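Local coordinates for protein aclacinomycin oxidoreductase (AknOx) (Streptomyces galilaeus, PDB 2IPI) that oxidises the terminal sugar of aclacinomycins in two successive oxygen-dependent steps, using a bicovalently bound FAD, to complete antibiotic biosynthesis, at residues G161-L166 with Y397-K402; V173-Y178 with A414-I419; I144-C149 with G155-G160. All blocks are in the same frame, centred on the assembly; numbering follows the deposited sequence.

Contact 1 of 3, residues G161-L166 with Y397-K402; sequences GGYGPL and YSYGGK. With FAD (flavin-adenine dinucleotide), chain F.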
loop_
_atom_site.group_PDB
_atom_site.type_symbol
_atom_site.label_atom_id
_atom_site.label_comp_id
_atom_site.label_asym_id
_atom_site.label_seq_id
_atom_site.Cartn_x
_atom_site.Cartn_y
_atom_site.Cartn_z
ATOM N N GLY A 161 2.100 5.792 -2.282
ATOM C CA GLY A 161 3.133 5.611 -1.314
ATOM C C GLY A 161 3.238 4.277 -0.636
ATOM O O GLY A 161 3.572 4.284 0.551
ATOM N N GLY A 162 2.957 3.214 -1.366
ATOM C CA GLY A 162 3.182 1.856 -0.924
ATOM C C GLY A 162 4.519 1.770 -0.183
ATOM O O GLY A 162 5.508 2.384 -0.599
ATOM N N TYR A 163 4.508 1.056 0.923
ATOM C CA TYR A 163 5.614 0.898 1.844
ATOM C C TYR A 163 5.897 -0.593 1.986
ATOM O O TYR A 163 5.081 -1.439 1.624
ATOM C CB TYR A 163 5.250 1.516 3.202
ATOM C CG TYR A 163 4.512 0.551 4.105
ATOM C CD1 TYR A 163 5.181 -0.076 5.153
ATOM C CD2 TYR A 163 3.169 0.252 3.925
ATOM C CE1 TYR A 163 4.520 -0.961 5.983
ATOM C CE2 TYR A 163 2.499 -0.635 4.749
ATOM C CZ TYR A 163 3.187 -1.236 5.781
ATOM O OH TYR A 163 2.539 -2.113 6.614
ATOM N N GLY A 164 7.050 -0.923 2.555
ATOM C CA GLY A 164 7.346 -2.339 2.763
ATOM C C GLY A 164 8.344 -2.551 3.877
ATOM O O GLY A 164 8.455 -1.686 4.743
ATOM N N PRO A 165 9.011 -3.692 3.831
ATOM C CA PRO A 165 9.956 -4.120 4.868
ATOM C C PRO A 165 11.164 -3.214 5.048
ATOM O O PRO A 165 11.785 -3.130 6.117
ATOM C CB PRO A 165 10.409 -5.490 4.335
ATOM C CG PRO A 165 9.266 -5.954 3.488
ATOM C CD PRO A 165 8.866 -4.694 2.749
ATOM N N LEU A 166 11.549 -2.479 3.999
ATOM C CA LEU A 166 12.696 -1.580 4.166
ATOM C C LEU A 166 12.273 -0.156 4.453
ATOM O O LEU A 166 13.121 0.740 4.513
ATOM C CB LEU A 166 13.622 -1.647 2.939
ATOM C CG LEU A 166 14.257 -3.000 2.636
ATOM C CD1 LEU A 166 15.064 -2.993 1.343
ATOM C CD2 LEU A 166 15.149 -3.478 3.771
ATOM N N TYR A 397 1.850 -3.811 11.744
ATOM C CA TYR A 397 3.144 -3.618 11.104
ATOM C C TYR A 397 4.054 -2.675 11.874
ATOM O O TYR A 397 3.658 -1.563 12.227
ATOM C CB TYR A 397 2.970 -3.060 9.673
ATOM C CG TYR A 397 2.103 -3.969 8.844
ATOM C CD1 TYR A 397 0.707 -3.965 8.972
ATOM C CD2 TYR A 397 2.678 -4.842 7.941
ATOM C CE1 TYR A 397 -0.073 -4.810 8.206
ATOM C CE2 TYR A 397 1.902 -5.689 7.175
ATOM C CZ TYR A 397 0.527 -5.673 7.311
ATOM O OH TYR A 397 -0.233 -6.520 6.534
ATOM N N SER A 398 5.278 -3.131 12.126
ATOM C CA SER A 398 6.288 -2.203 12.625
ATOM C C SER A 398 6.433 -1.113 11.547
ATOM O O SER A 398 6.388 -1.463 10.359
ATOM C CB SER A 398 7.605 -2.891 12.940
ATOM O OG SER A 398 8.204 -3.443 11.778
ATOM N N TYR A 399 6.557 0.131 11.954
ATOM C CA TYR A 399 6.554 1.278 11.040
ATOM C C TYR A 399 7.410 2.401 11.604
ATOM O O TYR A 399 8.208 2.224 12.531
ATOM C CB TYR A 399 5.135 1.784 10.794
ATOM C CG TYR A 399 4.900 2.495 9.479
ATOM C CD1 TYR A 399 4.355 3.777 9.471
ATOM C CD2 TYR A 399 5.196 1.930 8.245
ATOM C CE1 TYR A 399 4.120 4.473 8.292
ATOM C CE2 TYR A 399 4.962 2.609 7.060
ATOM C CZ TYR A 399 4.424 3.878 7.086
ATOM O OH TYR A 399 4.195 4.549 5.903
ATOM N N GLY A 400 7.254 3.603 11.031
ATOM C CA GLY A 400 8.050 4.720 11.543
ATOM C C GLY A 400 9.431 4.707 10.916
ATOM O O GLY A 400 9.546 4.555 9.695
ATOM N N GLY A 401 10.482 4.845 11.723
ATOM C CA GLY A 401 11.819 4.775 11.127
ATOM C C GLY A 401 12.159 6.058 10.382
ATOM O O GLY A 401 11.854 7.189 10.769
ATOM N N LYS A 402 12.834 5.867 9.253
ATOM C CA LYS A 402 13.190 6.941 8.348
ATOM C C LYS A 402 11.952 7.633 7.779
ATOM O O LYS A 402 12.067 8.800 7.396
ATOM C CB LYS A 402 14.088 6.380 7.244
ATOM C CG LYS A 402 14.624 7.385 6.240
ATOM C CD LYS A 402 15.990 7.907 6.629
ATOM C CE LYS A 402 17.052 6.820 6.375
ATOM N NZ LYS A 402 18.349 7.265 6.984
HETATM P PA FAD F . -4.683 -1.358 -9.683
HETATM O O1A FAD F . -5.968 -1.856 -9.387
HETATM O O2A FAD F . -4.357 -1.526 -11.098
HETATM O O5B FAD F . -4.548 0.152 -9.263
HETATM C C5B FAD F . -4.932 0.616 -8.032
HETATM C C4B FAD F . -5.291 2.097 -8.114
HETATM O O4B FAD F . -4.304 2.768 -8.847
HETATM C C3B FAD F . -6.586 2.316 -8.917
HETATM O O3B FAD F . -7.214 3.483 -8.526
HETATM C C2B FAD F . -6.083 2.493 -10.340
HETATM O O2B FAD F . -6.946 3.185 -11.201
HETATM C C1B FAD F . -4.787 3.221 -10.062
HETATM N N9A FAD F . -3.804 3.123 -11.158
HETATM C C8A FAD F . -3.353 2.004 -11.739
HETATM N N7A FAD F . -2.461 2.297 -12.674
HETATM C C5A FAD F . -2.358 3.626 -12.713
HETATM C C6A FAD F . -1.590 4.490 -13.481
HETATM N N6A FAD F . -0.749 3.993 -14.304
HETATM N N1A FAD F . -1.680 5.795 -13.284
HETATM C C2A FAD F . -2.484 6.242 -12.349
HETATM N N3A FAD F . -3.219 5.451 -11.588
HETATM C C4A FAD F . -3.179 4.165 -11.768
HETATM N N1 FAD F . 0.587 -1.778 -0.267
HETATM C C2 FAD F . 1.645 -1.316 0.480
HETATM O O2 FAD F . 1.850 -0.197 0.669
HETATM N N3 FAD F . 2.497 -2.238 1.021
HETATM C C4 FAD F . 2.328 -3.599 0.838
HETATM O O4 FAD F . 3.158 -4.354 1.257
HETATM C C4X FAD F . 1.259 -4.054 0.062
HETATM N N5 FAD F . 1.024 -5.384 -0.132
HETATM C C5X FAD F . 0.027 -5.824 -0.940
HETATM C C6 FAD F . -0.133 -7.187 -1.197
HETATM C C7 FAD F . -1.177 -7.611 -1.967
HETATM C C7M FAD F . -1.220 -9.067 -2.292
HETATM C C8 FAD F . -2.032 -6.691 -2.583
HETATM C C8M FAD F . -2.971 -7.160 -3.671
HETATM C C9 FAD F . -1.829 -5.356 -2.320
HETATM C C9A FAD F . -0.843 -4.891 -1.487
HETATM N N10 FAD F . -0.682 -3.543 -1.227
HETATM C C10 FAD F . 0.389 -3.121 -0.496
HETATM C "C1'" FAD F . -1.834 -2.595 -1.289
HETATM C "C2'" FAD F . -2.065 -1.910 -2.637
HETATM O "O2'" FAD F . -3.138 -2.337 -3.412
HETATM C "C3'" FAD F . -0.840 -1.846 -3.518
HETATM O "O3'" FAD F . 0.234 -1.236 -2.872
HETATM C "C4'" FAD F . -1.354 -1.184 -4.833
HETATM O "O4'" FAD F . -2.489 -0.427 -4.708
HETATM C "C5'" FAD F . -1.608 -2.042 -6.050
HETATM O "O5'" FAD F . -1.813 -1.246 -7.169
HETATM P P FAD F . -2.120 -1.997 -8.504
HETATM O O1P FAD F . -1.503 -1.348 -9.603
HETATM O O2P FAD F . -1.717 -3.327 -8.344
HETATM O O3P FAD F . -3.691 -2.075 -8.671
HETATM O O HOH W 1 3.303 4.049 3.168
#
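Tyr163 meets both Tyr397 and Tyr399 in a buried aromatic cluster at the active site of this PCMH-type flavoenzyme, where a loop of the FAD-binding domain reaches the end of strand 391-398 in the large antiparallel sheet. Starting at the base, Tyr163 CB lies 4.0 Å from Tyr399 CE2. The ring then leaves between the backbone N and the carbonyl carbon (chi1 86°), a setting that presents one of its faces to Tyr399. That pair is T-shaped, with planes at 85°: Tyr399 supplies the edge, and its CE2 comes down to 3.3 Å from Tyr163 CD1. On the other side of the ring the neighbour is the flavin, Tyr163 CD2 being 3.5 Å from FAD O2. At the tip, Tyr163 OH rests over one face of the Tyr397 ring, the two side chains crossing at about a right angle; this buried hydroxyl has no hydrogen-bonding partner in the model. Tyr397, a proton acceptor of the reaction, also touches the bound anthracycline, as does Tyr163, so these two tyrosines line the pocket where it lies. The backbone of Tyr163 grips the pyrimidine end of the flavin twice: its N donates to FAD O2 at 2.9 Å, and its O accepts from FAD N3 at 2.8 Å. Gly161, the C-prime residue of a Schellman motif ending the preceding helix, turns the chain into this loop. A water ties the two segments together, donating to Gly161 O at 2.6 Å and lying 2.9 Å from Tyr399 OH.

Contact 2 of 3, residues V173-Y178 with A414-I419; sequences VADHLY and AQRDSI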
loop_
_atom_site.group_PDB
_atom_site.type_symbol
_atom_site.label_atom_id
_atom_site.label_comp_id
_atom_site.label_asym_id
_atom_site.label_seq_id
_atom_site.Cartn_x
_atom_site.Cartn_y
_atom_site.Cartn_z
ATOM N N VAL A 173 8.409 4.556 -0.520
ATOM C CA VAL A 173 9.000 4.406 -1.859
ATOM C C VAL A 173 9.072 5.778 -2.515
ATOM O O VAL A 173 10.021 6.120 -3.209
ATOM C CB VAL A 173 8.201 3.391 -2.682
ATOM C CG1 VAL A 173 6.830 3.962 -3.028
ATOM C CG2 VAL A 173 8.947 2.970 -3.935
ATOM N N ALA A 174 8.046 6.596 -2.266
ATOM C CA ALA A 174 7.902 7.918 -2.842
ATOM C C ALA A 174 8.914 8.922 -2.290
ATOM O O ALA A 174 9.004 10.058 -2.786
ATOM C CB ALA A 174 6.484 8.408 -2.631
ATOM N N ASP A 175 9.664 8.494 -1.286
ATOM C CA ASP A 175 10.831 9.194 -0.792
ATOM C C ASP A 175 12.050 9.051 -1.693
ATOM O O ASP A 175 13.137 9.530 -1.340
ATOM C CB ASP A 175 11.168 8.685 0.632
ATOM C CG ASP A 175 10.202 9.337 1.617
ATOM O OD1 ASP A 175 9.719 10.423 1.228
ATOM O OD2 ASP A 175 9.932 8.810 2.717
ATOM N N HIS A 176 11.861 8.363 -2.823
ATOM C CA HIS A 176 12.907 8.091 -3.808
ATOM C C HIS A 176 12.376 8.330 -5.209
ATOM O O HIS A 176 12.907 7.902 -6.232
ATOM C CB HIS A 176 13.453 6.662 -3.633
ATOM C CG HIS A 176 14.043 6.495 -2.255
ATOM N ND1 HIS A 176 15.368 6.726 -1.961
ATOM C CD2 HIS A 176 13.459 6.137 -1.078
ATOM C CE1 HIS A 176 15.577 6.503 -0.675
ATOM N NE2 HIS A 176 14.424 6.147 -0.108
ATOM N N LEU A 177 11.262 9.057 -5.286
ATOM C CA LEU A 177 10.663 9.454 -6.544
ATOM C C LEU A 177 11.283 10.751 -7.073
ATOM O O LEU A 177 11.133 11.801 -6.429
ATOM C CB LEU A 177 9.177 9.743 -6.357
ATOM C CG LEU A 177 8.256 9.781 -7.556
ATOM C CD1 LEU A 177 8.324 8.522 -8.405
ATOM C CD2 LEU A 177 6.817 9.961 -7.066
ATOM N N TYR A 178 11.960 10.665 -8.205
ATOM C CA TYR A 178 12.517 11.841 -8.859
ATOM C C TYR A 178 11.516 12.437 -9.847
ATOM O O TYR A 178 11.322 13.652 -9.864
ATOM C CB TYR A 178 13.822 11.506 -9.593
ATOM C CG TYR A 178 14.304 12.632 -10.491
ATOM C CD1 TYR A 178 14.282 12.495 -11.872
ATOM C CD2 TYR A 178 14.780 13.822 -9.944
ATOM C CE1 TYR A 178 14.717 13.529 -12.689
ATOM C CE2 TYR A 178 15.217 14.861 -10.751
ATOM C CZ TYR A 178 15.178 14.697 -12.117
ATOM O OH TYR A 178 15.613 15.722 -12.930
ATOM N N ALA A 414 1.287 12.303 4.185
ATOM C CA ALA A 414 1.321 13.157 5.363
ATOM C C ALA A 414 1.735 12.416 6.624
ATOM O O ALA A 414 2.431 12.965 7.476
ATOM C CB ALA A 414 -0.050 13.791 5.573
ATOM N N GLN A 415 1.310 11.172 6.754
ATOM C CA GLN A 415 1.491 10.456 8.017
ATOM C C GLN A 415 2.956 10.230 8.337
ATOM O O GLN A 415 3.536 9.209 8.007
ATOM C CB GLN A 415 0.722 9.133 7.942
ATOM C CG GLN A 415 -0.786 9.321 7.962
ATOM C CD GLN A 415 -1.411 9.448 6.589
ATOM O OE1 GLN A 415 -2.637 9.591 6.458
ATOM N NE2 GLN A 415 -0.597 9.385 5.534
ATOM N N ARG A 416 3.590 11.202 8.998
ATOM C CA ARG A 416 5.019 11.061 9.279
ATOM C C ARG A 416 5.326 11.024 10.764
ATOM O O ARG A 416 6.387 11.484 11.180
ATOM C CB ARG A 416 5.796 12.188 8.574
ATOM C CG ARG A 416 5.591 12.154 7.064
ATOM C CD ARG A 416 6.249 10.952 6.389
ATOM N NE ARG A 416 6.254 11.142 4.935
ATOM C CZ ARG A 416 7.173 10.639 4.112
ATOM N NH1 ARG A 416 8.163 9.911 4.597
ATOM N NH2 ARG A 416 7.081 10.878 2.805
ATOM N N ASP A 417 4.445 10.468 11.599
ATOM C CA ASP A 417 4.823 10.355 13.027
ATOM C C ASP A 417 3.975 9.243 13.658
ATOM O O ASP A 417 3.384 9.440 14.714
ATOM C CB ASP A 417 4.688 11.672 13.759
ATOM C CG ASP A 417 5.080 11.695 15.219
ATOM O OD1 ASP A 417 4.294 12.194 16.056
ATOM O OD2 ASP A 417 6.169 11.218 15.606
ATOM N N SER A 418 3.964 8.111 12.959
ATOM C CA SER A 418 3.306 6.897 13.412
ATOM C C SER A 418 4.341 5.808 13.708
ATOM O O SER A 418 5.426 5.791 13.121
ATOM C CB SER A 418 2.276 6.403 12.400
ATOM O OG SER A 418 1.183 7.315 12.327
ATOM N N ILE A 419 3.983 4.903 14.629
ATOM C CA ILE A 419 4.905 3.880 15.110
ATOM C C ILE A 419 4.511 2.499 14.602
ATOM O O ILE A 419 5.350 1.592 14.535
ATOM C CB ILE A 419 4.963 3.843 16.646
ATOM C CG1 ILE A 419 3.714 3.269 17.315
ATOM C CG2 ILE A 419 5.271 5.225 17.224
ATOM C CD1 ILE A 419 3.653 3.496 18.817
#
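The backbones of Asp175 and Arg416 stay well apart, with 11.8 Å between their CA atoms at the closest approach of the two segments, and the gap is spanned by a bidentate salt bridge. It joins two parts of the fold that are distant in sequence: Asp175 sits in the turn leading into strand 177-185, in the five-stranded sheet of the FAD-binding domain, while Arg416 belongs to the loop before strand 420-428 of the seven-stranded antiparallel sheet. The turn is held by a backbone bond from His176 N to Val173 O, and on the other side Gln415 is the centre of an inverse gamma turn just ahead of the arginine.

The two side chains come from opposite directions. Asp175 aims its carboxylate at the loop, whereas the Arg416 chain bends at chi2 (-69°) and then runs out to meet it. The guanidinium is used end-on, NH1 and NH2 each taking one carboxylate oxygen, and the two flat groups are nearly coplanar, 29° apart. The shorter half is almost straight: Arg416 NH1 donates to the syn lone pair of Asp175 OD2 at 2.8 Å, with an N-H...O angle of 173°. Both ends have further anchors. Arg416 NE donates to Thr413 O and NH1 also serves Val403 O, so the head group is fixed in rotation by backbone carbonyls as well as by the acid, while Asp175 OD2 also takes the N-H of Val172. The bridge lies away from the annotated sites, with the Asp175 side chain about 12 Å from the FAD. Its second half is longer and more tilted, with Arg416 NH2 reaching Asp175 OD1 at 3.1 Å from somewhat above the carboxylate plane.

Contact 3 of 3, residues I144-C149 with G155-G160; sequences IPAGVC and GGHVLG. With FAD (flavin-adenine dinucleotide), chain F.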
loop_
_atom_site.group_PDB
_atom_site.type_symbol
_atom_site.label_atom_id
_atom_site.label_comp_id
_atom_site.label_asym_id
_atom_site.label_seq_id
_atom_site.Cartn_x
_atom_site.Cartn_y
_atom_site.Cartn_z
ATOM N N ILE A 144 14.304 -0.409 -4.051
ATOM C CA ILE A 144 13.435 0.614 -3.504
ATOM C C ILE A 144 12.634 0.055 -2.327
ATOM O O ILE A 144 12.282 -1.133 -2.329
ATOM C CB ILE A 144 12.473 1.175 -4.564
ATOM C CG1 ILE A 144 11.698 0.150 -5.390
ATOM C CG2 ILE A 144 13.227 2.153 -5.465
ATOM C CD1 ILE A 144 10.663 0.781 -6.304
ATOM N N PRO A 145 12.351 0.861 -1.308
ATOM C CA PRO A 145 11.529 0.388 -0.178
ATOM C C PRO A 145 10.039 0.291 -0.492
ATOM O O PRO A 145 9.219 1.032 0.057
ATOM C CB PRO A 145 11.757 1.467 0.889
ATOM C CG PRO A 145 12.151 2.684 0.132
ATOM C CD PRO A 145 12.813 2.243 -1.129
ATOM N N ALA A 146 9.708 -0.638 -1.388
ATOM C CA ALA A 146 8.323 -0.835 -1.796
ATOM C C ALA A 146 7.657 -1.971 -1.034
ATOM O O ALA A 146 8.217 -2.598 -0.131
ATOM C CB ALA A 146 8.255 -1.096 -3.292
ATOM N N GLY A 147 6.410 -2.261 -1.390
ATOM C CA GLY A 147 5.585 -3.246 -0.720
ATOM C C GLY A 147 6.174 -4.648 -0.659
ATOM O O GLY A 147 7.269 -4.897 -1.166
ATOM N N VAL A 148 5.420 -5.540 -0.028
ATOM C CA VAL A 148 5.751 -6.948 0.089
ATOM C C VAL A 148 5.261 -7.782 -1.082
ATOM O O VAL A 148 6.002 -8.616 -1.620
ATOM C CB VAL A 148 5.140 -7.565 1.369
ATOM C CG1 VAL A 148 5.791 -8.906 1.655
ATOM C CG2 VAL A 148 5.291 -6.627 2.547
ATOM N N CYS A 149 4.011 -7.642 -1.514
ATOM C CA CYS A 149 3.515 -8.674 -2.442
ATOM C C CYS A 149 4.118 -8.566 -3.841
ATOM O O CYS A 149 4.067 -7.497 -4.460
ATOM C CB CYS A 149 1.983 -8.626 -2.472
ATOM S SG CYS A 149 1.187 -8.285 -0.881
ATOM N N GLY A 155 2.218 0.731 -10.851
ATOM C CA GLY A 155 1.288 1.757 -11.279
ATOM C C GLY A 155 0.420 2.358 -10.211
ATOM O O GLY A 155 0.336 3.585 -10.050
ATOM N N GLY A 156 -0.285 1.516 -9.438
ATOM C CA GLY A 156 -1.179 2.118 -8.445
ATOM C C GLY A 156 -0.632 1.945 -7.039
ATOM O O GLY A 156 -1.343 2.254 -6.074
ATOM N N HIS A 157 0.604 1.461 -6.953
ATOM C CA HIS A 157 1.311 1.242 -5.705
ATOM C C HIS A 157 2.185 2.430 -5.358
ATOM O O HIS A 157 2.229 2.883 -4.205
ATOM C CB HIS A 157 2.169 -0.027 -5.796
ATOM C CG HIS A 157 3.089 -0.256 -4.640
ATOM N ND1 HIS A 157 2.663 -0.832 -3.462
ATOM C CD2 HIS A 157 4.412 -0.008 -4.474
ATOM C CE1 HIS A 157 3.680 -0.925 -2.626
ATOM N NE2 HIS A 157 4.757 -0.426 -3.212
ATOM N N VAL A 158 2.926 2.967 -6.347
ATOM C CA VAL A 158 3.880 3.988 -5.913
ATOM C C VAL A 158 3.225 5.344 -5.678
ATOM O O VAL A 158 3.537 6.062 -4.722
ATOM C CB VAL A 158 5.023 4.123 -6.938
ATOM C CG1 VAL A 158 5.852 5.346 -6.620
ATOM C CG2 VAL A 158 5.889 2.865 -6.982
ATOM N N LEU A 159 2.283 5.765 -6.512
ATOM C CA LEU A 159 1.721 7.111 -6.368
ATOM C C LEU A 159 0.886 7.313 -5.107
ATOM O O LEU A 159 0.537 8.459 -4.781
ATOM C CB LEU A 159 0.905 7.480 -7.608
ATOM C CG LEU A 159 -0.074 6.522 -8.260
ATOM C CD1 LEU A 159 -0.557 5.391 -7.364
ATOM C CD2 LEU A 159 -1.296 7.301 -8.780
ATOM N N GLY A 160 0.567 6.222 -4.418
ATOM C CA GLY A 160 -0.099 6.293 -3.144
ATOM C C GLY A 160 0.819 5.963 -1.991
ATOM O O GLY A 160 0.397 5.859 -0.837
HETATM P PA FAD F . -4.683 -1.358 -9.683
HETATM O O1A FAD F . -5.968 -1.856 -9.387
HETATM O O2A FAD F . -4.357 -1.526 -11.098
HETATM O O5B FAD F . -4.548 0.152 -9.263
HETATM C C5B FAD F . -4.932 0.616 -8.032
HETATM C C4B FAD F . -5.291 2.097 -8.114
HETATM O O4B FAD F . -4.304 2.768 -8.847
HETATM C C3B FAD F . -6.586 2.316 -8.917
HETATM O O3B FAD F . -7.214 3.483 -8.526
HETATM C C2B FAD F . -6.083 2.493 -10.340
HETATM O O2B FAD F . -6.946 3.185 -11.201
HETATM C C1B FAD F . -4.787 3.221 -10.062
HETATM N N9A FAD F . -3.804 3.123 -11.158
HETATM C C8A FAD F . -3.353 2.004 -11.739
HETATM N N7A FAD F . -2.461 2.297 -12.674
HETATM C C5A FAD F . -2.358 3.626 -12.713
HETATM C C6A FAD F . -1.590 4.490 -13.481
HETATM N N6A FAD F . -0.749 3.993 -14.304
HETATM N N1A FAD F . -1.680 5.795 -13.284
HETATM C C2A FAD F . -2.484 6.242 -12.349
HETATM N N3A FAD F . -3.219 5.451 -11.588
HETATM C C4A FAD F . -3.179 4.165 -11.768
HETATM N N1 FAD F . 0.587 -1.778 -0.267
HETATM C C2 FAD F . 1.645 -1.316 0.480
HETATM O O2 FAD F . 1.850 -0.197 0.669
HETATM N N3 FAD F . 2.497 -2.238 1.021
HETATM C C4 FAD F . 2.328 -3.599 0.838
HETATM O O4 FAD F . 3.158 -4.354 1.257
HETATM C C4X FAD F . 1.259 -4.054 0.062
HETATM N N5 FAD F . 1.024 -5.384 -0.132
HETATM C C5X FAD F . 0.027 -5.824 -0.940
HETATM C C6 FAD F . -0.133 -7.187 -1.197
HETATM C C7 FAD F . -1.177 -7.611 -1.967
HETATM C C7M FAD F . -1.220 -9.067 -2.292
HETATM C C8 FAD F . -2.032 -6.691 -2.583
HETATM C C8M FAD F . -2.971 -7.160 -3.671
HETATM C C9 FAD F . -1.829 -5.356 -2.320
HETATM C C9A FAD F . -0.843 -4.891 -1.487
HETATM N N10 FAD F . -0.682 -3.543 -1.227
HETATM C C10 FAD F . 0.389 -3.121 -0.496
HETATM C "C1'" FAD F . -1.834 -2.595 -1.289
HETATM C "C2'" FAD F . -2.065 -1.910 -2.637
HETATM O "O2'" FAD F . -3.138 -2.337 -3.412
HETATM C "C3'" FAD F . -0.840 -1.846 -3.518
HETATM O "O3'" FAD F . 0.234 -1.236 -2.872
HETATM C "C4'" FAD F . -1.354 -1.184 -4.833
HETATM O "O4'" FAD F . -2.489 -0.427 -4.708
HETATM C "C5'" FAD F . -1.608 -2.042 -6.050
HETATM O "O5'" FAD F . -1.813 -1.246 -7.169
HETATM P P FAD F . -2.120 -1.997 -8.504
HETATM O O1P FAD F . -1.503 -1.348 -9.603
HETATM O O2P FAD F . -1.717 -3.327 -8.344
HETATM O O3P FAD F . -3.691 -2.075 -8.671
#
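The imidazole of His157 is met at its edge from two quarters: Gly147 N and Ala146 CB lie close to the ring plane beside NE2, and the ribityl hydroxyl O3' of FAD lies close to it beside ND1. The distances are 3.1 Å from His157 NE2 to Gly147 N and 3.6 Å from the same NE2 to Ala146 CB. Leu129 of helix 129-140 and Val152 also touch this side chain. The two segments form part of the FAD-binding cradle of the PCMH-type domain, a loop and a short helix that follow each other closely in sequence and hold different parts of one cofactor. With CG anti to the backbone N (chi1 172°), His157 extends toward that loop and brings ND1 to 2.5 Å from FAD O3', a short hydrogen bond in which either atom could be the donor. The ring thus lies between the ribityl chain and the backbone of the 144-149 loop.

Further along that loop, Val148 N donates almost straight to FAD O4 at 2.9 Å, a bond that would be expected to draw electron density toward this end of the isoalloxazine. On the helix side, Gly156 holds the cofactor at two points: its N donates to the phosphate oxygen O1P at 3.1 Å, and its O accepts from FAD O4' at 3.2 Å. Leu159 CD2 packs near the adenine at the far end. One tie is covalent, one of the two links to the flavin, the other coming from His89: Cys149 SG is bonded to FAD C6 at 1.7 Å.

Overall arrangement
Along the chain contact 3 comes first and closes before the others open; contacts 1 and 2 then interlock, since their segments alternate. The centres of contacts 1 and 2 lie about 8 Å apart. Contact 3 is centred about 11 Å from contact 1 and about 12 Å from contact 2. Contacts 1 and 3 share the FAD, which 155-160 and 161-166 approach in direct succession. Contact 2 stands away from the cofactor, but Val173 packs on Ile144 and Val158 of contact 3. Contact 1, at the end of strand 391-398, and contact 2, in the loop before its neighbour 420-428, both join the FAD-binding domain to the seven-stranded sheet, which carries the catalytic Tyr397.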